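PDB 4FPW: CalU16 from Micromonospora echinospora, which probably confers self-sacrifice resistance to the enediyne antibiotic calicheamicin, as a member of the AHA1 family with a Bet v 1-like fold. Local coordinates for residues 51-56 with 63-68; 70-75 with 83-88; 90-95 with 114-119. All blocks are in the same frame, centred on the assembly; numbering follows the deposited sequence.

Contact 1 of 3, residues 51-56 with 63-68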
ATOM      1  N   ILE A  51       2.058  11.034   2.626  1.00 49.83           N
ATOM      2  CA  ILE A  51       1.486  11.718   3.782  1.00 50.16           C
ATOM      3  C   ILE A  51       1.972  11.110   5.077  1.00 50.89           C
ATOM      4  O   ILE A  51       1.787   9.913   5.294  1.00 54.25           O
ATOM      5  CB  ILE A  51      -0.055  11.539   3.838  1.00 49.26           C
ATOM      6  CG1 ILE A  51      -0.742  12.071   2.565  1.00 49.09           C
ATOM      7  CG2 ILE A  51      -0.626  12.249   5.063  1.00 50.26           C
ATOM      8  CD1 ILE A  51      -2.194  11.651   2.434  1.00 46.99           C
ATOM      9  N   GLU A  52       2.501  11.926   5.984  1.00 51.75           N
ATOM     10  CA  GLU A  52       2.914  11.411   7.294  1.00 52.90           C
ATOM     11  C   GLU A  52       1.772  10.938   8.194  1.00 55.68           C
ATOM     12  O   GLU A  52       0.763  11.627   8.336  1.00 58.85           O
ATOM     13  CB  GLU A  52       3.690  12.440   8.085  1.00 53.42           C
ATOM     14  CG  GLU A  52       4.356  11.843   9.307  1.00 54.13           C
ATOM     15  CD  GLU A  52       4.789  12.883  10.300  1.00 56.36           C
ATOM     16  OE1 GLU A  52       5.501  13.818   9.893  1.00 57.96           O
ATOM     17  OE2 GLU A  52       4.415  12.766  11.491  1.00 57.34           O
ATOM     18  N   PRO A  53       1.956   9.773   8.841  1.00 55.22           N
ATOM     19  CA  PRO A  53       1.019   9.282   9.840  1.00 53.69           C
ATOM     20  C   PRO A  53       1.247   9.860  11.216  1.00 54.73           C
ATOM     21  O   PRO A  53       2.382  10.208  11.567  1.00 52.12           O
ATOM     22  CB  PRO A  53       1.322   7.789   9.888  1.00 53.24           C
ATOM     23  CG  PRO A  53       2.768   7.711   9.576  1.00 54.03           C
ATOM     24  CD  PRO A  53       2.999   8.774   8.542  1.00 54.68           C
ATOM     25  N   LYS A  54       0.164   9.912  11.994  1.00 54.53           N
ATOM     26  CA  LYS A  54       0.181  10.491  13.325  1.00 56.14           C
ATOM     27  C   LYS A  54      -0.600   9.617  14.308  1.00 58.19           C
ATOM     28  O   LYS A  54      -1.599   8.964  13.951  1.00 56.39           O
ATOM     29  CB  LYS A  54      -0.333  11.927  13.283  1.00 57.38           C
ATOM     30  CG  LYS A  54       0.699  12.861  12.670  1.00 58.91           C
ATOM     31  CD  LYS A  54       0.271  14.317  12.620  1.00 63.01           C
ATOM     32  CE  LYS A  54       1.490  15.237  12.567  1.00 65.35           C
ATOM     33  NZ  LYS A  54       2.470  14.771  11.534  1.00 64.51           N
ATOM     34  N   GLY A  55      -0.100   9.598  15.543  1.00 58.47           N
ATOM     35  CA  GLY A  55      -0.537   8.657  16.557  1.00 59.42           C
ATOM     36  C   GLY A  55       0.701   7.962  17.068  1.00 60.70           C
ATOM     37  O   GLY A  55       1.816   8.391  16.751  1.00 60.52           O
ATOM     38  N   ASP A  56       0.507   6.914  17.871  1.00 61.54           N
ATOM     39  CA  ASP A  56       1.605   6.048  18.300  1.00 62.22           C
ATOM     40  C   ASP A  56       1.861   5.022  17.204  1.00 62.18           C
ATOM     41  O   ASP A  56       1.083   4.069  17.022  1.00 61.37           O
ATOM     42  CB  ASP A  56       1.317   5.354  19.636  1.00 63.84           C
ATOM     43  CG  ASP A  56      -0.046   4.672  19.673  1.00 66.23           C
ATOM     44  OD1 ASP A  56      -0.129   3.548  20.216  1.00 69.70           O
ATOM     45  OD2 ASP A  56      -1.031   5.250  19.156  1.00 64.93           O
ATOM     46  N   PHE A  63      -2.857   5.082  13.609  1.00 49.69           N
ATOM     47  CA  PHE A  63      -2.357   6.062  12.645  1.00 51.14           C
ATOM     48  C   PHE A  63      -3.501   6.857  12.014  1.00 53.83           C
ATOM     49  O   PHE A  63      -4.580   6.310  11.775  1.00 54.81           O
ATOM     50  CB  PHE A  63      -1.582   5.352  11.522  1.00 47.92           C
ATOM     51  CG  PHE A  63      -2.465   4.742  10.471  1.00 44.99           C
ATOM     52  CD1 PHE A  63      -2.780   5.441   9.315  1.00 44.44           C
ATOM     53  CD2 PHE A  63      -2.988   3.477  10.638  1.00 44.00           C
ATOM     54  CE1 PHE A  63      -3.597   4.894   8.340  1.00 43.00           C
ATOM     55  CE2 PHE A  63      -3.814   2.921   9.673  1.00 43.17           C
ATOM     56  CZ  PHE A  63      -4.125   3.629   8.518  1.00 42.73           C
ATOM     57  N   ALA A  64      -3.244   8.137  11.738  1.00 55.58           N
ATOM     58  CA  ALA A  64      -4.091   8.949  10.859  1.00 55.75           C
ATOM     59  C   ALA A  64      -3.207   9.691   9.901  1.00 55.64           C
ATOM     60  O   ALA A  64      -2.122  10.126  10.268  1.00 56.67           O
ATOM     61  CB  ALA A  64      -4.928   9.940  11.648  1.00 58.42           C
ATOM     62  N   LEU A  65      -3.688   9.825   8.673  1.00 56.34           N
ATOM     63  CA  LEU A  65      -2.999  10.543   7.628  1.00 57.70           C
ATOM     64  C   LEU A  65      -3.858  11.770   7.325  1.00 61.14           C
ATOM     65  O   LEU A  65      -5.090  11.701   7.319  1.00 62.07           O
ATOM     66  CB  LEU A  65      -2.822   9.631   6.413  1.00 57.05           C
ATOM     67  CG  LEU A  65      -2.371   8.223   6.868  1.00 56.40           C
ATOM     68  CD1 LEU A  65      -2.560   7.179   5.787  1.00 55.69           C
ATOM     69  CD2 LEU A  65      -0.932   8.230   7.338  1.00 55.53           C
ATOM     70  N   GLN A  66      -3.198  12.898   7.111  1.00 61.44           N
ATOM     71  CA  GLN A  66      -3.880  14.161   6.952  1.00 63.95           C
ATOM     72  C   GLN A  66      -4.759  14.224   5.705  1.00 66.71           C
ATOM     73  O   GLN A  66      -4.345  14.739   4.654  1.00 72.35           O
ATOM     74  CB  GLN A  66      -2.846  15.280   6.898  1.00 66.05           C
ATOM     75  CG  GLN A  66      -3.450  16.672   6.932  1.00 68.66           C
ATOM     76  CD  GLN A  66      -4.114  16.983   8.268  1.00 71.18           C
ATOM     77  OE1 GLN A  66      -3.663  16.526   9.333  1.00 70.35           O
ATOM     78  NE2 GLN A  66      -5.181  17.778   8.225  1.00 71.92           N
ATOM     79  N   GLY A  67      -5.980  13.721   5.819  1.00 66.02           N
ATOM     80  CA  GLY A  67      -6.941  13.799   4.715  1.00 65.72           C
ATOM     81  C   GLY A  67      -7.811  12.568   4.746  1.00 64.74           C
ATOM     82  O   GLY A  67      -7.875  11.810   3.777  1.00 68.11           O
ATOM     83  N   ASN A  68      -8.462  12.373   5.887  1.00 62.73           N
ATOM     84  CA  ASN A  68      -9.139  11.128   6.197  1.00 61.23           C
ATOM     85  C   ASN A  68      -8.190  10.049   6.700  1.00 57.67           C
ATOM     86  O   ASN A  68      -7.419  10.257   7.647  1.00 59.01           O
TER
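Pro53 and Leu65 meet obliquely on one face of a short beta hairpin, strands 53-54 and 62-65, at one margin of the antiparallel sheet of this Bet v 1-like fold. One methyl of the leucine does the touching: CD2 reaches over to the proline ring, 3.4 Å from Pro53 CB. The same Pro53 CB also lies 4.1 Å from Phe63 CB. The Phe63 ring leads away from segment 51-56; Leu65 CG lies in its plane, at its edge, and Ile84 of strand 81-86 touches it. This face of the hairpin packs against helix 43-49, where Pro53 touches Ile46, and against strand 81-86, where Leu65 touches Trp86.

Ile51 widens the contact before the strand begins. Its CG1 stands beside the backbone N (chi1 -58°), which puts CG2 anti to that N and directs this methyl against the opposite chain, 3.4 Å from Gln66 N and 3.7 Å from Leu65 CB.

Lys54 and Ala64 form a hydrogen-bonded antiparallel pair, with Lys54 N to Ala64 O and Ala64 N to Lys54 O both 2.9 Å. This pair turns its side chains to the other face, so the hairpin has an apolar side and a more polar one. There the lysine folds back over its own segment: a final bend (chi4 48°) brings Lys54 NZ above the carboxylate plane of Glu52, in a salt bridge 2.8 Å from OE2.

Contact 2 of 3, residues 70-75 with 83-88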
ATOM      1  N   SER A  70      -7.347   6.539   8.503  1.00 45.90           N
ATOM      2  CA  SER A  70      -6.807   6.328   9.810  1.00 45.88           C
ATOM      3  C   SER A  70      -6.873   4.846   9.943  1.00 43.78           C
ATOM      4  O   SER A  70      -7.495   4.186   9.118  1.00 43.43           O
ATOM      5  CB  SER A  70      -7.722   6.971  10.852  1.00 46.81           C
ATOM      6  OG  SER A  70      -9.036   6.422  10.730  1.00 46.44           O
ATOM      7  N   GLY A  71      -6.275   4.302  10.980  1.00 42.96           N
ATOM      8  CA  GLY A  71      -6.497   2.904  11.234  1.00 43.16           C
ATOM      9  C   GLY A  71      -5.621   2.458  12.340  1.00 44.03           C
ATOM     10  O   GLY A  71      -4.963   3.268  12.991  1.00 43.76           O
ATOM     11  N   ASP A  72      -5.619   1.158  12.560  1.00 46.47           N
ATOM     12  CA  ASP A  72      -4.819   0.600  13.626  1.00 48.65           C
ATOM     13  C   ASP A  72      -3.644  -0.132  13.039  1.00 47.98           C
ATOM     14  O   ASP A  72      -3.583  -0.384  11.838  1.00 47.53           O
ATOM     15  CB  ASP A  72      -5.670  -0.282  14.526  1.00 49.77           C
ATOM     16  CG  ASP A  72      -6.716   0.523  15.247  1.00 52.78           C
ATOM     17  OD1 ASP A  72      -6.327   1.359  16.099  1.00 55.00           O
ATOM     18  OD2 ASP A  72      -7.915   0.368  14.929  1.00 53.44           O
ATOM     19  N   ILE A  73      -2.705  -0.436  13.915  1.00 47.72           N
ATOM     20  CA  ILE A  73      -1.493  -1.076  13.549  1.00 47.09           C
ATOM     21  C   ILE A  73      -1.614  -2.467  14.119  1.00 47.96           C
ATOM     22  O   ILE A  73      -1.212  -2.732  15.258  1.00 48.28           O
ATOM     23  CB  ILE A  73      -0.293  -0.283  14.104  1.00 49.17           C
ATOM     24  CG1 ILE A  73      -0.306   1.135  13.502  1.00 49.48           C
ATOM     25  CG2 ILE A  73       1.022  -0.992  13.810  1.00 49.64           C
ATOM     26  CD1 ILE A  73       0.808   2.040  13.992  1.00 51.21           C
ATOM     27  N   LEU A  74      -2.183  -3.355  13.309  1.00 47.54           N
ATOM     28  CA  LEU A  74      -2.399  -4.749  13.708  1.00 48.28           C
ATOM     29  C   LEU A  74      -1.052  -5.466  13.898  1.00 49.42           C
ATOM     30  O   LEU A  74      -0.718  -5.865  15.022  1.00 52.66           O
ATOM     31  CB  LEU A  74      -3.297  -5.481  12.687  1.00 47.19           C
ATOM     32  CG  LEU A  74      -4.568  -4.742  12.233  1.00 46.79           C
ATOM     33  CD1 LEU A  74      -5.354  -5.503  11.169  1.00 46.48           C
ATOM     34  CD2 LEU A  74      -5.458  -4.416  13.427  1.00 47.19           C
ATOM     35  N   ARG A  75      -0.261  -5.579  12.825  1.00 48.71           N
ATOM     36  CA  ARG A  75       1.028  -6.313  12.863  1.00 47.53           C
ATOM     37  C   ARG A  75       2.223  -5.463  12.417  1.00 47.64           C
ATOM     38  O   ARG A  75       2.140  -4.717  11.433  1.00 44.90           O
ATOM     39  CB  ARG A  75       0.949  -7.549  11.966  1.00 46.63           C
ATOM     40  CG  ARG A  75       1.930  -8.652  12.327  1.00 46.78           C
ATOM     41  CD  ARG A  75       1.428  -9.432  13.524  1.00 46.47           C
ATOM     42  NE  ARG A  75       2.233 -10.617  13.758  1.00 47.40           N
ATOM     43  CZ  ARG A  75       2.289 -11.286  14.902  1.00 48.10           C
ATOM     44  NH1 ARG A  75       1.574 -10.896  15.954  1.00 49.93           N
ATOM     45  NH2 ARG A  75       3.071 -12.352  14.992  1.00 48.27           N
ATOM     46  N   THR A  83       1.125  -4.811   8.851  1.00 44.92           N
ATOM     47  CA  THR A  83      -0.305  -4.852   8.581  1.00 43.64           C
ATOM     48  C   THR A  83      -1.019  -3.775   9.409  1.00 44.08           C
ATOM     49  O   THR A  83      -0.712  -3.547  10.580  1.00 43.79           O
ATOM     50  CB  THR A  83      -0.922  -6.224   8.889  1.00 44.17           C
ATOM     51  OG1 THR A  83      -0.083  -7.257   8.364  1.00 44.24           O
ATOM     52  CG2 THR A  83      -2.335  -6.339   8.277  1.00 44.24           C
ATOM     53  N   ILE A  84      -1.974  -3.120   8.772  1.00 42.89           N
ATOM     54  CA  ILE A  84      -2.734  -2.070   9.386  1.00 43.73           C
ATOM     55  C   ILE A  84      -4.164  -2.117   8.867  1.00 43.95           C
ATOM     56  O   ILE A  84      -4.401  -2.593   7.743  1.00 43.36           O
ATOM     57  CB  ILE A  84      -2.150  -0.688   9.059  1.00 43.63           C
ATOM     58  CG1 ILE A  84      -2.061  -0.455   7.541  1.00 43.03           C
ATOM     59  CG2 ILE A  84      -0.796  -0.530   9.698  1.00 43.03           C
ATOM     60  CD1 ILE A  84      -2.220   0.998   7.165  1.00 42.85           C
ATOM     61  N   SER A  85      -5.102  -1.632   9.682  1.00 42.78           N
ATOM     62  CA  SER A  85      -6.499  -1.491   9.254  1.00 42.77           C
ATOM     63  C   SER A  85      -6.590  -0.194   8.501  1.00 41.25           C
ATOM     64  O   SER A  85      -5.677   0.611   8.542  1.00 40.45           O
ATOM     65  CB  SER A  85      -7.485  -1.463  10.447  1.00 44.72           C
ATOM     66  OG  SER A  85      -7.402  -0.243  11.184  1.00 45.36           O
ATOM     67  N   TRP A  86      -7.703   0.016   7.826  1.00 41.73           N
ATOM     68  CA  TRP A  86      -7.812   1.131   6.916  1.00 42.86           C
ATOM     69  C   TRP A  86      -9.264   1.626   6.885  1.00 45.15           C
ATOM     70  O   TRP A  86     -10.124   1.036   6.206  1.00 44.40           O
ATOM     71  CB  TRP A  86      -7.336   0.683   5.536  1.00 42.20           C
ATOM     72  CG  TRP A  86      -7.093   1.784   4.597  1.00 41.03           C
ATOM     73  CD1 TRP A  86      -7.979   2.315   3.713  1.00 42.39           C
ATOM     74  CD2 TRP A  86      -5.876   2.506   4.436  1.00 41.74           C
ATOM     75  NE1 TRP A  86      -7.395   3.348   3.015  1.00 42.45           N
ATOM     76  CE2 TRP A  86      -6.097   3.479   3.437  1.00 41.90           C
ATOM     77  CE3 TRP A  86      -4.612   2.429   5.047  1.00 41.69           C
ATOM     78  CZ2 TRP A  86      -5.109   4.360   3.026  1.00 42.28           C
ATOM     79  CZ3 TRP A  86      -3.623   3.291   4.629  1.00 42.53           C
ATOM     80  CH2 TRP A  86      -3.874   4.249   3.621  1.00 43.33           C
ATOM     81  N   VAL A  87      -9.536   2.701   7.636  1.00 46.45           N
ATOM     82  CA  VAL A  87     -10.904   3.223   7.742  1.00 47.85           C
ATOM     83  C   VAL A  87     -11.054   4.547   6.975  1.00 49.13           C
ATOM     84  O   VAL A  87     -10.205   5.433   7.093  1.00 47.08           O
ATOM     85  CB  VAL A  87     -11.449   3.273   9.212  1.00 49.01           C
ATOM     86  CG1 VAL A  87     -10.383   2.982  10.269  1.00 48.82           C
ATOM     87  CG2 VAL A  87     -12.185   4.580   9.503  1.00 49.85           C
ATOM     88  N   TYR A  88     -12.114   4.638   6.158  1.00 49.36           N
ATOM     89  CA  TYR A  88     -12.398   5.831   5.360  1.00 53.10           C
ATOM     90  C   TYR A  88     -13.913   6.103   5.224  1.00 56.81           C
ATOM     91  O   TYR A  88     -14.722   5.194   5.018  1.00 59.18           O
ATOM     92  CB  TYR A  88     -11.724   5.754   3.984  1.00 51.98           C
ATOM     93  CG  TYR A  88     -11.677   7.084   3.231  1.00 54.83           C
ATOM     94  CD1 TYR A  88     -10.848   8.119   3.654  1.00 55.62           C
ATOM     95  CD2 TYR A  88     -12.469   7.305   2.092  1.00 56.78           C
ATOM     96  CE1 TYR A  88     -10.803   9.334   2.978  1.00 57.68           C
ATOM     97  CE2 TYR A  88     -12.427   8.509   1.401  1.00 56.88           C
ATOM     98  CZ  TYR A  88     -11.592   9.523   1.843  1.00 58.91           C
ATOM     99  OH  TYR A  88     -11.562  10.722   1.158  1.00 59.33           O
TER
HETATM  100  O   HOH W   1      -9.043  -1.139  13.263  1.00 44.80           O
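Ser70 pairs with Val87 and Arg75 with Thr83, yet the two antiparallel bridges differ in register by one residue, because the hairpin of strands 70-77 and 81-86 contains a classic beta bulge: Leu74 and Arg75 both face Thr83. The axes of 70-72 and 83-86 stand 135° apart, a strong departure from a flat antiparallel pair. At one end Val87 N gives a nearly straight bond to Ser70 O at 2.9 Å, while the return bond from Ser70 N is weak. At the other, Thr83 N donates to Arg75 O at 2.8 Å, and at the bulge Arg75 N donates in return to Thr83 O.

Between the bridges a side chain replaces a backbone acceptor. Ser85 N donates to Asp72 O at 2.9 Å, but Asp72 N turns to the hydroxyl, with Ser85 OG 2.7 Å away and the N-H pointing almost straight at it (166°). The serine torsion explains this, since OG sits between its own backbone N and carbonyl carbon (chi1 72°) and thus leans over the neighbouring strand.

Apolar groups occupy the other side of the chain. Ile84 CG2 approaches Ile73 CG1 obliquely, at 4.2 Å, and Ile84 CD1 lies at the edge of the Trp86 ring, in its plane; that ring also meets His113 edge-to-face. On the face opposite Ile84, the CB atoms of Arg75 and Thr83 touch, and the arginine end runs on to a salt bridge with Glu77. A water links the polar side, donating to Asp72 OD2 at 2.5 Å and lying 2.8 Å from Ser85 OG.

Contact 3 of 3, residues 90-95 with 114-119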
ATOM      1  N   GLY A  90     -16.877   7.057   3.593  1.00 61.49           N
ATOM      2  CA  GLY A  90     -17.994   6.406   2.904  1.00 60.28           C
ATOM      3  C   GLY A  90     -17.753   4.929   2.630  1.00 58.59           C
ATOM      4  O   GLY A  90     -18.542   4.301   1.926  1.00 56.80           O
ATOM      5  N   LYS A  91     -16.688   4.373   3.219  1.00 56.87           N
ATOM      6  CA  LYS A  91     -16.119   3.107   2.790  1.00 54.78           C
ATOM      7  C   LYS A  91     -16.223   2.008   3.840  1.00 53.03           C
ATOM      8  O   LYS A  91     -16.230   2.303   5.026  1.00 51.00           O
ATOM      9  CB  LYS A  91     -14.638   3.307   2.454  1.00 54.24           C
ATOM     10  CG  LYS A  91     -14.366   4.244   1.285  1.00 55.16           C
ATOM     11  CD  LYS A  91     -14.844   3.626  -0.021  1.00 55.01           C
ATOM     12  CE  LYS A  91     -14.376   4.397  -1.248  1.00 54.71           C
ATOM     13  NZ  LYS A  91     -14.717   3.656  -2.508  1.00 54.52           N
ATOM     14  N   PRO A  92     -16.277   0.731   3.392  1.00 52.04           N
ATOM     15  CA  PRO A  92     -16.123  -0.391   4.308  1.00 51.06           C
ATOM     16  C   PRO A  92     -14.696  -0.420   4.768  1.00 47.86           C
ATOM     17  O   PRO A  92     -13.869   0.237   4.164  1.00 46.53           O
ATOM     18  CB  PRO A  92     -16.437  -1.615   3.453  1.00 51.62           C
ATOM     19  CG  PRO A  92     -16.162  -1.190   2.055  1.00 52.21           C
ATOM     20  CD  PRO A  92     -16.472   0.277   2.001  1.00 52.75           C
ATOM     21  N   ASP A  93     -14.430  -1.138   5.850  1.00 47.75           N
ATOM     22  CA  ASP A  93     -13.104  -1.156   6.434  1.00 47.16           C
ATOM     23  C   ASP A  93     -12.271  -2.102   5.598  1.00 46.82           C
ATOM     24  O   ASP A  93     -12.780  -3.062   5.021  1.00 47.86           O
ATOM     25  CB  ASP A  93     -13.130  -1.554   7.926  1.00 47.39           C
ATOM     26  CG  ASP A  93     -13.530  -0.384   8.852  1.00 48.82           C
ATOM     27  OD1 ASP A  93     -14.152   0.586   8.365  1.00 47.81           O
ATOM     28  OD2 ASP A  93     -13.206  -0.426  10.067  1.00 48.35           O
ATOM     29  N   SER A  94     -10.990  -1.790   5.518  1.00 46.86           N
ATOM     30  CA  SER A  94     -10.049  -2.473   4.642  1.00 44.89           C
ATOM     31  C   SER A  94      -8.854  -2.900   5.456  1.00 43.21           C
ATOM     32  O   SER A  94      -8.778  -2.630   6.652  1.00 41.15           O
ATOM     33  CB  SER A  94      -9.572  -1.521   3.550  1.00 45.00           C
ATOM     34  OG  SER A  94     -10.610  -1.121   2.672  1.00 46.15           O
ATOM     35  N   GLU A  95      -7.907  -3.553   4.795  1.00 43.53           N
ATOM     36  CA  GLU A  95      -6.675  -3.988   5.447  1.00 42.84           C
ATOM     37  C   GLU A  95      -5.586  -3.874   4.417  1.00 43.32           C
ATOM     38  O   GLU A  95      -5.800  -4.187   3.248  1.00 42.23           O
ATOM     39  CB  GLU A  95      -6.839  -5.432   5.882  1.00 43.94           C
ATOM     40  CG  GLU A  95      -6.005  -5.917   7.050  1.00 44.56           C
ATOM     41  CD  GLU A  95      -6.567  -7.230   7.583  1.00 46.06           C
ATOM     42  OE1 GLU A  95      -7.704  -7.199   8.108  1.00 46.97           O
ATOM     43  OE2 GLU A  95      -5.904  -8.291   7.453  1.00 44.60           O
ATOM     44  N   ALA A 114      -6.551  -5.254   0.853  1.00 45.86           N
ATOM     45  CA  ALA A 114      -7.721  -6.098   0.722  1.00 46.18           C
ATOM     46  C   ALA A 114      -8.942  -5.307   1.148  1.00 46.91           C
ATOM     47  O   ALA A 114      -8.887  -4.544   2.120  1.00 47.54           O
ATOM     48  CB  ALA A 114      -7.570  -7.338   1.588  1.00 46.89           C
ATOM     49  N   THR A 115     -10.039  -5.513   0.420  1.00 46.47           N
ATOM     50  CA  THR A 115     -11.299  -4.834   0.665  1.00 45.49           C
ATOM     51  C   THR A 115     -12.443  -5.580   0.003  1.00 46.03           C
ATOM     52  O   THR A 115     -12.293  -6.089  -1.107  1.00 47.00           O
ATOM     53  CB  THR A 115     -11.309  -3.424   0.082  1.00 45.22           C
ATOM     54  OG1 THR A 115     -12.665  -2.960   0.019  1.00 46.20           O
ATOM     55  CG2 THR A 115     -10.703  -3.399  -1.332  1.00 45.01           C
ATOM     56  N   THR A 116     -13.586  -5.605   0.679  1.00 45.39           N
ATOM     57  CA  THR A 116     -14.773  -6.325   0.232  1.00 45.78           C
ATOM     58  C   THR A 116     -15.521  -5.535  -0.840  1.00 46.38           C
ATOM     59  O   THR A 116     -16.459  -6.042  -1.443  1.00 47.94           O
ATOM     60  CB  THR A 116     -15.760  -6.533   1.408  1.00 47.39           C
ATOM     61  OG1 THR A 116     -16.160  -5.254   1.915  1.00 47.00           O
ATOM     62  CG2 THR A 116     -15.129  -7.337   2.556  1.00 46.83           C
ATOM     63  N   SER A 117     -15.117  -4.285  -1.061  1.00 45.99           N
ATOM     64  CA  SER A 117     -15.725  -3.439  -2.078  1.00 47.76           C
ATOM     65  C   SER A 117     -15.042  -3.557  -3.453  1.00 49.19           C
ATOM     66  O   SER A 117     -13.892  -3.115  -3.637  1.00 48.78           O
ATOM     67  CB  SER A 117     -15.667  -1.995  -1.611  1.00 48.61           C
ATOM     68  OG  SER A 117     -16.364  -1.148  -2.504  1.00 50.16           O
ATOM     69  N   GLU A 118     -15.754  -4.140  -4.420  1.00 49.95           N
ATOM     70  CA  GLU A 118     -15.242  -4.252  -5.790  1.00 51.61           C
ATOM     71  C   GLU A 118     -14.815  -2.910  -6.384  1.00 51.55           C
ATOM     72  O   GLU A 118     -13.796  -2.828  -7.053  1.00 53.48           O
ATOM     73  CB  GLU A 118     -16.277  -4.871  -6.716  1.00 54.01           C
ATOM     74  CG  GLU A 118     -15.754  -5.068  -8.136  1.00 54.68           C
ATOM     75  CD  GLU A 118     -16.523  -6.124  -8.890  1.00 55.08           C
ATOM     76  OE1 GLU A 118     -15.926  -7.158  -9.253  1.00 54.47           O
ATOM     77  OE2 GLU A 118     -17.735  -5.927  -9.093  1.00 58.72           O
ATOM     78  N   GLN A 119     -15.614  -1.875  -6.147  1.00 52.75           N
ATOM     79  CA  GLN A 119     -15.303  -0.513  -6.581  1.00 51.34           C
ATOM     80  C   GLN A 119     -13.989  -0.036  -5.969  1.00 50.23           C
ATOM     81  O   GLN A 119     -13.125   0.516  -6.662  1.00 49.23           O
ATOM     82  CB  GLN A 119     -16.434   0.406  -6.149  1.00 53.07           C
ATOM     83  CG  GLN A 119     -16.386   1.795  -6.750  1.00 54.05           C
ATOM     84  CD  GLN A 119     -17.651   2.569  -6.464  1.00 55.88           C
ATOM     85  OE1 GLN A 119     -18.750   2.029  -6.567  1.00 55.36           O
ATOM     86  NE2 GLN A 119     -17.504   3.842  -6.098  1.00 57.89           N
TER
HETATM   87  O   HOH W   2     -13.544  -4.437   3.091  1.00 36.62           O
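Ser94 OG meets Thr115 CB at 3.5 Å: the first torsion of the serine (chi1 -65°) places the hydroxyl there, anti to its own carbonyl carbon. In Thr115 it is OG1 that stands anti to the backbone N (chi1 164°), and this swings the oxygen beside the carbonyl, toward the chain that follows. There it accepts from Ser117 N at 3.0 Å, closing an ST turn at the end of strand 106-115.

The hairpin of strands 94-103 and 106-115 is here at its open end. Glu95 and Ala114 make a hydrogen-bonded antiparallel pair, with Ala114 N to Glu95 O at 2.7 Å and Glu95 N to Ala114 O at 3.0 Å. Beyond it the chains separate, and a water takes over: it donates to Asp93 O at 2.5 Å and accepts from Thr116 N at 2.7 Å, so that it spans the gap much as a direct backbone bond would.

Van der Waals contact of the Pro92 ring closes the far end: its CB and CG lie beside Thr116 OG1, the two side chains sliding past each other in opposite directions, and Pro92 CG rests 3.8 Å from Ser117 CB. Ser117 is the N-cap of helix 118-138, its OG weakly bonded to Met120 N, and Lys91 ties the opposite segment to the same helix through a salt bridge with Glu123.

The chemistry is therefore that of a strand-to-helix joint: two hydroxyls, one in the ST turn and, more weakly, one at the cap, supply acceptors to backbone N-H groups as sheet pairing ends, while water carries the pairing one step further.

How the contacts relate
The three contacts follow one another along the chain, each within a successive hairpin of the same antiparallel sheet, and backbone pairing probably joins neighbouring hairpins. Contacts 1 and 2, with centres 11 Å apart, share a probable hydrogen bond from Gly71 N to Phe63 O at 2.7 Å, and Phe63 CZ packs 3.5 Å from Ile84 CD1. Contacts 2 and 3, about 12 Å between centres, share a second probable hydrogen bond, Ser94 N to Trp86 O, 3.0 Å. Contacts 1 and 3 do not touch; their nearest atoms are about 8 Å apart. Trp86 reaches Leu65 and Ser94 as well as Trp128 of helix 118-138, consistent with the helix-grip core of this family.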